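Local coordinates for protein serine protease pet (Escherichia coli, PDB 4OM9) that probably cleaves host alpha-fodrin as the secreted serine protease passenger domain of an autotransporter enterotoxin, at residues Val68-His72 with Gly226-Gly230; Val465-Asn469 with His485-Gln491; Asn587-Leu593 with Ile605-Val611. All coordinates share one frame; numbering follows the deposited sequence.

Contact 1: residues Val68-His72 with Gly226-Gly230; sequences VTVAH and GTTHG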
loop_
_atom_site.group_PDB
_atom_site.type_symbol
_atom_site.label_atom_id
_atom_site.label_comp_id
_atom_site.label_asym_id
_atom_site.label_seq_id
_atom_site.Cartn_x
_atom_site.Cartn_y
_atom_site.Cartn_z
ATOM N N VAL A 68 22.238 28.747 -0.186
ATOM C CA VAL A 68 22.202 29.908 -1.056
ATOM C C VAL A 68 20.934 30.697 -0.783
ATOM O O VAL A 68 19.860 30.126 -0.553
ATOM C CB VAL A 68 22.272 29.493 -2.538
ATOM C CG1 VAL A 68 21.984 30.655 -3.425
ATOM C CG2 VAL A 68 23.648 28.980 -2.865
ATOM N N THR A 69 21.066 32.013 -0.781
ATOM C CA THR A 69 19.940 32.880 -0.545
ATOM C C THR A 69 20.184 34.254 -1.216
ATOM O O THR A 69 20.870 34.361 -2.230
ATOM C CB THR A 69 19.674 33.018 0.973
ATOM O OG1 THR A 69 18.465 33.749 1.196
ATOM C CG2 THR A 69 20.874 33.693 1.734
ATOM N N VAL A 70 19.603 35.300 -0.671
ATOM C CA VAL A 70 19.841 36.604 -1.229
ATOM C C VAL A 70 20.546 37.425 -0.147
ATOM O O VAL A 70 20.462 37.066 1.038
ATOM C CB VAL A 70 18.515 37.215 -1.730
ATOM C CG1 VAL A 70 18.174 38.508 -1.033
ATOM C CG2 VAL A 70 18.559 37.331 -3.227
ATOM N N ALA A 71 21.287 38.457 -0.563
ATOM C CA ALA A 71 22.181 39.209 0.336
ATOM C C ALA A 71 21.443 40.121 1.306
ATOM O O ALA A 71 21.786 40.164 2.489
ATOM C CB ALA A 71 23.209 40.045 -0.481
ATOM N N HIS A 72 20.436 40.849 0.822
ATOM C CA HIS A 72 19.737 41.805 1.681
ATOM C C HIS A 72 18.724 41.100 2.585
ATOM O O HIS A 72 17.892 41.746 3.228
ATOM C CB HIS A 72 19.064 42.913 0.847
ATOM C CG HIS A 72 17.771 42.515 0.198
ATOM N ND1 HIS A 72 17.708 41.709 -0.917
ATOM C CD2 HIS A 72 16.492 42.862 0.484
ATOM C CE1 HIS A 72 16.444 41.554 -1.281
ATOM N NE2 HIS A 72 15.689 42.244 -0.447
ATOM N N GLY A 226 18.287 30.165 -9.359
ATOM C CA GLY A 226 18.825 31.233 -8.540
ATOM C C GLY A 226 17.939 31.437 -7.328
ATOM O O GLY A 226 17.239 30.517 -6.915
ATOM N N THR A 227 17.952 32.655 -6.787
ATOM C CA THR A 227 17.256 32.969 -5.548
ATOM C C THR A 227 16.474 34.259 -5.711
ATOM O O THR A 227 16.904 35.194 -6.415
ATOM C CB THR A 227 18.239 33.099 -4.349
ATOM O OG1 THR A 227 19.287 34.016 -4.680
ATOM C CG2 THR A 227 18.860 31.777 -4.066
ATOM N N THR A 228 15.330 34.324 -5.051
ATOM C CA THR A 228 14.389 35.403 -5.313
ATOM C C THR A 228 14.842 36.757 -4.773
ATOM O O THR A 228 15.046 36.921 -3.572
ATOM C CB THR A 228 13.032 35.059 -4.733
ATOM O OG1 THR A 228 12.589 33.844 -5.331
ATOM C CG2 THR A 228 12.027 36.161 -5.003
ATOM N N HIS A 229 14.952 37.730 -5.674
ATOM C CA HIS A 229 15.482 39.063 -5.337
ATOM C C HIS A 229 14.432 40.123 -5.016
ATOM O O HIS A 229 14.586 40.875 -4.058
ATOM C CB HIS A 229 16.348 39.596 -6.467
ATOM C CG HIS A 229 16.748 41.025 -6.280
ATOM N ND1 HIS A 229 17.805 41.403 -5.477
ATOM C CD2 HIS A 229 16.229 42.172 -6.776
ATOM C CE1 HIS A 229 17.919 42.715 -5.489
ATOM N NE2 HIS A 229 16.974 43.210 -6.273
ATOM N N GLY A 230 13.391 40.221 -5.838
ATOM C CA GLY A 230 12.350 41.215 -5.600
ATOM C C GLY A 230 11.235 41.227 -6.624
ATOM O O GLY A 230 11.229 40.412 -7.540
#
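The one hydrogen bond across this contact runs from Thr227 to the backbone of Thr69: Thr227 OG1 lies 2.9 Å from Thr69 O. It approaches from well above the carbonyl plane, 68° out of it, and so does not lie on a lone pair. Thr227 carries OG1 between its own backbone N and carbonyl carbon (chi1 52°), which turns the hydroxyl to Thr69 and leaves the methyl for Val68. The strand segments 68-70 and 226-230 point nearly the same way, yet their axes come no closer than 6.1 Å. No backbone-to-backbone bond joins them, and the side chain of Thr227 spans the gap instead.

Van der Waals contact begins at the methyl groups. Val68 CG1 and Thr227 CG2 meet at 3.4 Å, tighter than usual carbon packing, with the two side chains crossing at about a right angle. The Val70 methyl CG2 packs against the backbone carbonyl of Thr228, 3.6 Å from Thr228 O.

This is the interface between the two beta-barrels of a chymotrypsin-like (clan PA) protease. His72, Asp101 and Ser208 are arranged consistently with that family's catalytic triad: the backbone N of His72 donates to Asp101 OD1, and the His72 side chain touches Ser208.

The aromatic contact lies beside this site. His72 presents an edge to the face of His229 in an offset edge-to-face pair, with ring centroids 5.7 Å apart and planes at 62°. At the edge of the His72 ring, CE1 lies 3.4 Å from His229 O. His229 and Gly230 form a classic beta bulge against strand 239-244, and His229 ND1 is hydrogen-bonded to Asp101 OD2.

Contact 2: residues Val465-Asn469 with His485-Gln491; sequences VNNQN and HHLDTKQ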
loop_
_atom_site.group_PDB
_atom_site.type_symbol
_atom_site.label_atom_id
_atom_site.label_comp_id
_atom_site.label_asym_id
_atom_site.label_seq_id
_atom_site.Cartn_x
_atom_site.Cartn_y
_atom_site.Cartn_z
ATOM N N VAL A 465 7.448 -6.481 17.622
ATOM C CA VAL A 465 6.794 -5.217 17.929
ATOM C C VAL A 465 5.685 -5.505 18.893
ATOM O O VAL A 465 4.708 -6.150 18.528
ATOM C CB VAL A 465 6.207 -4.531 16.689
ATOM C CG1 VAL A 465 5.629 -3.176 17.072
ATOM C CG2 VAL A 465 7.252 -4.417 15.598
ATOM N N ASN A 466 5.829 -5.055 20.130
ATOM C CA ASN A 466 4.890 -5.473 21.163
ATOM C C ASN A 466 4.215 -4.312 21.867
ATOM O O ASN A 466 4.065 -4.310 23.074
ATOM C CB ASN A 466 5.585 -6.394 22.178
ATOM C CG ASN A 466 6.784 -5.772 22.800
ATOM O OD1 ASN A 466 7.084 -4.601 22.539
ATOM N ND2 ASN A 466 7.496 -6.535 23.643
ATOM N N ASN A 467 3.786 -3.331 21.089
ATOM C CA ASN A 467 2.878 -2.313 21.589
ATOM C C ASN A 467 1.644 -2.888 22.306
ATOM O O ASN A 467 1.092 -3.937 21.918
ATOM C CB ASN A 467 2.426 -1.433 20.437
ATOM C CG ASN A 467 1.808 -2.235 19.324
ATOM O OD1 ASN A 467 2.487 -3.042 18.686
ATOM N ND2 ASN A 467 0.507 -2.022 19.079
ATOM N N GLN A 468 1.208 -2.187 23.347
ATOM C CA GLN A 468 0.059 -2.608 24.132
ATOM C C GLN A 468 -1.159 -1.739 23.827
ATOM O O GLN A 468 -2.269 -1.999 24.298
ATOM C CB GLN A 468 0.392 -2.560 25.619
ATOM C CG GLN A 468 1.566 -3.449 26.012
ATOM C CD GLN A 468 1.805 -3.469 27.513
ATOM O OE1 GLN A 468 2.720 -2.818 28.018
ATOM N NE2 GLN A 468 0.977 -4.217 28.236
ATOM N N ASN A 469 -0.936 -0.693 23.041
ATOM C CA ASN A 469 -2.008 0.190 22.645
ATOM C C ASN A 469 -1.957 0.381 21.158
ATOM O O ASN A 469 -1.024 -0.089 20.502
ATOM C CB ASN A 469 -1.905 1.542 23.344
ATOM C CG ASN A 469 -1.511 1.419 24.798
ATOM O OD1 ASN A 469 -0.443 1.896 25.211
ATOM N ND2 ASN A 469 -2.373 0.781 25.591
ATOM N N HIS A 485 4.172 -10.133 16.743
ATOM C CA HIS A 485 3.438 -9.246 17.639
ATOM C C HIS A 485 2.866 -10.112 18.782
ATOM O O HIS A 485 1.702 -10.468 18.754
ATOM C CB HIS A 485 2.351 -8.508 16.846
ATOM C CG HIS A 485 1.519 -7.556 17.645
ATOM N ND1 HIS A 485 2.054 -6.650 18.533
ATOM C CD2 HIS A 485 0.184 -7.338 17.653
ATOM C CE1 HIS A 485 1.088 -5.927 19.064
ATOM N NE2 HIS A 485 -0.059 -6.322 18.546
ATOM N N HIS A 486 3.717 -10.481 19.752
ATOM C CA HIS A 486 3.356 -11.376 20.863
ATOM C C HIS A 486 3.187 -10.649 22.195
ATOM O O HIS A 486 4.045 -9.859 22.605
ATOM C CB HIS A 486 4.415 -12.453 21.059
ATOM C CG HIS A 486 4.627 -13.338 19.872
ATOM N ND1 HIS A 486 5.575 -14.330 19.857
ATOM C CD2 HIS A 486 3.999 -13.380 18.669
ATOM C CE1 HIS A 486 5.526 -14.966 18.691
ATOM N NE2 HIS A 486 4.585 -14.406 17.956
ATOM N N LEU A 487 2.095 -10.929 22.887
ATOM C CA LEU A 487 1.941 -10.435 24.248
ATOM C C LEU A 487 1.644 -11.608 25.169
ATOM O O LEU A 487 1.142 -12.636 24.717
ATOM C CB LEU A 487 0.856 -9.368 24.326
ATOM C CG LEU A 487 1.378 -7.997 23.884
ATOM C CD1 LEU A 487 0.280 -6.983 23.836
ATOM C CD2 LEU A 487 2.438 -7.547 24.863
ATOM N N ASP A 488 1.984 -11.456 26.449
ATOM C CA ASP A 488 1.894 -12.544 27.423
ATOM C C ASP A 488 0.466 -12.861 27.821
ATOM O O ASP A 488 0.144 -13.987 28.205
ATOM C CB ASP A 488 2.697 -12.201 28.681
ATOM C CG ASP A 488 4.171 -12.483 28.523
ATOM O OD1 ASP A 488 4.538 -13.161 27.540
ATOM O OD2 ASP A 488 4.964 -12.040 29.385
ATOM N N THR A 489 -0.372 -11.837 27.750
ATOM C CA THR A 489 -1.771 -11.931 28.119
ATOM C C THR A 489 -2.646 -11.347 26.999
ATOM O O THR A 489 -2.276 -10.358 26.346
ATOM C CB THR A 489 -2.012 -11.216 29.470
ATOM O OG1 THR A 489 -2.197 -12.201 30.495
ATOM C CG2 THR A 489 -3.224 -10.315 29.435
ATOM N N LYS A 490 -3.781 -11.995 26.759
ATOM C CA LYS A 490 -4.729 -11.575 25.743
ATOM C C LYS A 490 -5.141 -10.127 25.966
ATOM O O LYS A 490 -5.723 -9.800 27.001
ATOM C CB LYS A 490 -5.960 -12.494 25.766
ATOM C CG LYS A 490 -6.926 -12.329 24.606
ATOM C CD LYS A 490 -8.170 -13.188 24.857
ATOM C CE LYS A 490 -9.013 -13.355 23.605
ATOM N NZ LYS A 490 -9.015 -12.151 22.733
ATOM N N GLN A 491 -4.817 -9.269 24.996
ATOM C CA GLN A 491 -5.077 -7.828 25.077
ATOM C C GLN A 491 -5.673 -7.318 23.758
ATOM O O GLN A 491 -4.954 -7.111 22.780
ATOM C CB GLN A 491 -3.785 -7.051 25.415
ATOM C CG GLN A 491 -3.264 -7.278 26.824
ATOM C CD GLN A 491 -1.824 -6.798 27.009
ATOM O OE1 GLN A 491 -1.446 -5.726 26.531
ATOM N NE2 GLN A 491 -1.014 -7.599 27.704
#
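At the edge of the His485 imidazole sits Val465 O, close to the ring plane and 2.7 Å from ND1. The N-H...O angle of 159° makes this a nearly straight hydrogen bond. A trans first torsion carries the His485 ring past its own carbonyl carbon to the 465-469 loop. A second flat group approaches obliquely: the Asn467 carboxamide is almost parallel to the imidazole, the planes differing by 10°, although the side chains cross at about a right angle. Its OD1 comes 3.2 Å from His485 CE1 but has no hydrogen-bonding partner, which leaves a buried polar atom unsatisfied. The amide nitrogen, by contrast, is held: Asn467 ND2 donates to Asn469 O at 2.8 Å and fixes the turn of the carboxamide. Because His485 NE2 is hydrogen-bonded to Ala494 O, both ring nitrogens face carbonyl oxygens, which might favour a protonated ring.

Farther along, the amides of Gln468 and Gln491 meet with their planes 52° apart. Gln468 NE2 is 3.3 Å from Gln491 OE1, a weak bond between extended side chains.

Between these polar ends Leu487 fills in. Its CD1 lies 3.7 Å from Asn467 O, while CD2 reaches Asn466 O at 4.0 Å, so the leucine packs on backbone carbonyls of the neighbouring loop.

Each segment starts on the last residues of a strand, 461-465 or 481-486, which pair in parallel, and each leads on to the next pair, 471-473 and 496-498. They are therefore matching corners of successive coils in the right-handed parallel beta-helix known for autotransporter passenger domains.

Contact 3: residues Asn587-Leu593 with Ile605-Val611; sequences NIEDSSL and IQAKNSV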
loop_
_atom_site.group_PDB
_atom_site.type_symbol
_atom_site.label_atom_id
_atom_site.label_comp_id
_atom_site.label_asym_id
_atom_site.label_seq_id
_atom_site.Cartn_x
_atom_site.Cartn_y
_atom_site.Cartn_z
ATOM N N ASN A 587 0.765 -16.825 11.395
ATOM C CA ASN A 587 0.114 -17.535 12.488
ATOM C C ASN A 587 -0.543 -16.569 13.485
ATOM O O ASN A 587 0.097 -15.617 13.948
ATOM C CB ASN A 587 1.118 -18.436 13.205
ATOM C CG ASN A 587 0.492 -19.202 14.371
ATOM O OD1 ASN A 587 -0.333 -20.106 14.177
ATOM N ND2 ASN A 587 0.883 -18.837 15.591
ATOM N N ILE A 588 -1.815 -16.809 13.812
ATOM C CA ILE A 588 -2.523 -16.037 14.844
ATOM C C ILE A 588 -3.019 -16.941 15.949
ATOM O O ILE A 588 -3.629 -17.966 15.674
ATOM C CB ILE A 588 -3.790 -15.313 14.335
ATOM C CG1 ILE A 588 -4.108 -15.674 12.888
ATOM C CG2 ILE A 588 -3.790 -13.814 14.653
ATOM C CD1 ILE A 588 -5.276 -14.867 12.350
ATOM N N GLU A 589 -2.819 -16.527 17.191
ATOM C CA GLU A 589 -3.394 -17.238 18.314
ATOM C C GLU A 589 -4.179 -16.270 19.196
ATOM O O GLU A 589 -3.689 -15.203 19.544
ATOM C CB GLU A 589 -2.301 -17.967 19.100
ATOM C CG GLU A 589 -1.498 -18.893 18.202
ATOM C CD GLU A 589 -0.593 -19.858 18.934
ATOM O OE1 GLU A 589 -0.278 -19.650 20.132
ATOM O OE2 GLU A 589 -0.192 -20.839 18.280
ATOM N N ASP A 590 -5.425 -16.632 19.488
ATOM C CA ASP A 590 -6.267 -15.891 20.425
ATOM C C ASP A 590 -6.359 -14.369 20.209
ATOM O O ASP A 590 -6.384 -13.597 21.171
ATOM C CB ASP A 590 -5.777 -16.182 21.838
ATOM C CG ASP A 590 -5.631 -17.682 22.093
ATOM O OD1 ASP A 590 -6.662 -18.355 22.359
ATOM O OD2 ASP A 590 -4.492 -18.191 21.991
ATOM N N SER A 591 -6.444 -13.939 18.956
ATOM C CA SER A 591 -6.591 -12.513 18.700
ATOM C C SER A 591 -7.314 -12.283 17.382
ATOM O O SER A 591 -8.082 -13.131 16.933
ATOM C CB SER A 591 -5.219 -11.816 18.704
ATOM O OG SER A 591 -5.358 -10.410 18.863
ATOM N N SER A 592 -7.094 -11.143 16.742
ATOM C CA SER A 592 -7.774 -10.975 15.479
ATOM C C SER A 592 -6.892 -10.361 14.408
ATOM O O SER A 592 -6.004 -9.544 14.665
ATOM C CB SER A 592 -9.063 -10.162 15.663
ATOM O OG SER A 592 -8.807 -8.834 16.061
ATOM N N LEU A 593 -7.136 -10.812 13.193
ATOM C CA LEU A 593 -6.472 -10.289 12.028
ATOM C C LEU A 593 -7.508 -9.567 11.175
ATOM O O LEU A 593 -8.528 -10.146 10.821
ATOM C CB LEU A 593 -5.801 -11.413 11.251
ATOM C CG LEU A 593 -5.184 -11.043 9.913
ATOM C CD1 LEU A 593 -4.103 -10.002 10.091
ATOM C CD2 LEU A 593 -4.634 -12.279 9.263
ATOM N N ILE A 605 -2.574 -18.416 5.811
ATOM C CA ILE A 605 -2.940 -18.099 7.177
ATOM C C ILE A 605 -3.204 -19.363 8.000
ATOM O O ILE A 605 -3.964 -20.229 7.575
ATOM C CB ILE A 605 -4.187 -17.209 7.225
ATOM C CG1 ILE A 605 -3.985 -15.919 6.426
ATOM C CG2 ILE A 605 -4.565 -16.903 8.664
ATOM C CD1 ILE A 605 -5.209 -15.009 6.460
ATOM N N GLN A 606 -2.550 -19.472 9.152
ATOM C CA GLN A 606 -2.908 -20.469 10.158
ATOM C C GLN A 606 -3.537 -19.724 11.332
ATOM O O GLN A 606 -2.948 -18.776 11.847
ATOM C CB GLN A 606 -1.694 -21.289 10.622
ATOM C CG GLN A 606 -0.925 -22.030 9.521
ATOM C CD GLN A 606 -0.063 -21.109 8.645
ATOM O OE1 GLN A 606 0.663 -20.237 9.144
ATOM N NE2 GLN A 606 -0.146 -21.302 7.330
ATOM N N ALA A 607 -4.739 -20.124 11.739
ATOM C CA ALA A 607 -5.446 -19.384 12.783
ATOM C C ALA A 607 -5.941 -20.303 13.877
ATOM O O ALA A 607 -6.479 -21.379 13.612
ATOM C CB ALA A 607 -6.607 -18.586 12.196
ATOM N N LYS A 608 -5.760 -19.875 15.116
ATOM C CA LYS A 608 -6.228 -20.645 16.247
ATOM C C LYS A 608 -7.003 -19.741 17.188
ATOM O O LYS A 608 -6.487 -18.711 17.622
ATOM C CB LYS A 608 -5.052 -21.305 16.972
ATOM C CG LYS A 608 -5.440 -22.124 18.189
ATOM C CD LYS A 608 -4.223 -22.423 19.058
ATOM C CE LYS A 608 -3.151 -23.292 18.354
ATOM N NZ LYS A 608 -2.147 -22.498 17.538
ATOM N N ASN A 609 -8.242 -20.138 17.487
ATOM C CA ASN A 609 -9.125 -19.370 18.363
ATOM C C ASN A 609 -9.040 -17.862 18.089
ATOM O O ASN A 609 -8.920 -17.052 19.004
ATOM C CB ASN A 609 -8.797 -19.655 19.830
ATOM C CG ASN A 609 -9.795 -19.018 20.787
ATOM O OD1 ASN A 609 -11.011 -19.073 20.560
ATOM N ND2 ASN A 609 -9.281 -18.376 21.843
ATOM N N SER A 610 -9.082 -17.507 16.814
ATOM C CA SER A 610 -8.864 -16.145 16.395
ATOM C C SER A 610 -9.923 -15.676 15.389
ATOM O O SER A 610 -10.591 -16.481 14.737
ATOM C CB SER A 610 -7.465 -16.003 15.782
ATOM O OG SER A 610 -6.447 -16.117 16.755
ATOM N N VAL A 611 -10.060 -14.362 15.279
ATOM C CA VAL A 611 -10.999 -13.746 14.360
ATOM C C VAL A 611 -10.270 -13.139 13.162
ATOM O O VAL A 611 -9.273 -12.434 13.316
ATOM C CB VAL A 611 -11.844 -12.675 15.082
ATOM C CG1 VAL A 611 -12.570 -11.801 14.091
ATOM C CG2 VAL A 611 -12.851 -13.354 16.009
#
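Glu589 and Lys608, side by side and pointing the same way, form a salt bridge in which Lys608 NZ lies 2.7 Å from Glu589 OE2. The ammonium meets the oxygen from above the carboxylate plane, 56° out of it. Lys608 leaves its backbone with CG anti to N, then bends at its last two torsions to bring NZ over. One residue on, Asn609 ND2 donates to Asp590 OD1 at 2.7 Å, arriving on the anti side, with the amide plane turned 69° from the carboxylate.

At the corner, Ser610 OG works twice: it accepts from Ser591 N at 3.1 Å and donates to Lys608 O at 2.7 Å. Lys608 O also receives Asp590 N, so two donors grip it.

These residues turn two stacked coils of the parallel beta-helix. Asp590 and Asn609, neighbours across the coils, both adopt the left-handed helical backbone conformation (positive phi), which turns each coil. On either side of the corner the backbones are parallel and in register, Ile588 N bonding Gln606 O at 3.0 Å and Leu593 N bonding Val611 O at 2.7 Å.

On the buried side, aliphatic side chains stack from coil to coil. Ile588 CG1 rests 3.9 Å from Ala607 CB, and both residues touch Ile612. Leu593 and Ile605 approach tip to tip, CD2 of Leu593 and CD1 of Ile605 being 4.0 Å apart across the helix interior.

Along the chain the three contacts follow one another, each closing before the next opens. Contact 1 lies in the protease domain, where it joins strands 66-70 and 221-232 of two separate sheets; its centre is 54 Å from that of contact 2 and 60 Å from that of contact 3. The other two both belong to the beta-helical stem, their centres only 14 Å apart. Strand 481-486 pairs with 506-510, which pairs with 585-589, so a single intervening strand links their coils. Lys490 NZ also approaches Asp590 O in a weak hydrogen bond. The geometry thus separates the protease site from a stem built by repeated coil-on-coil pairing.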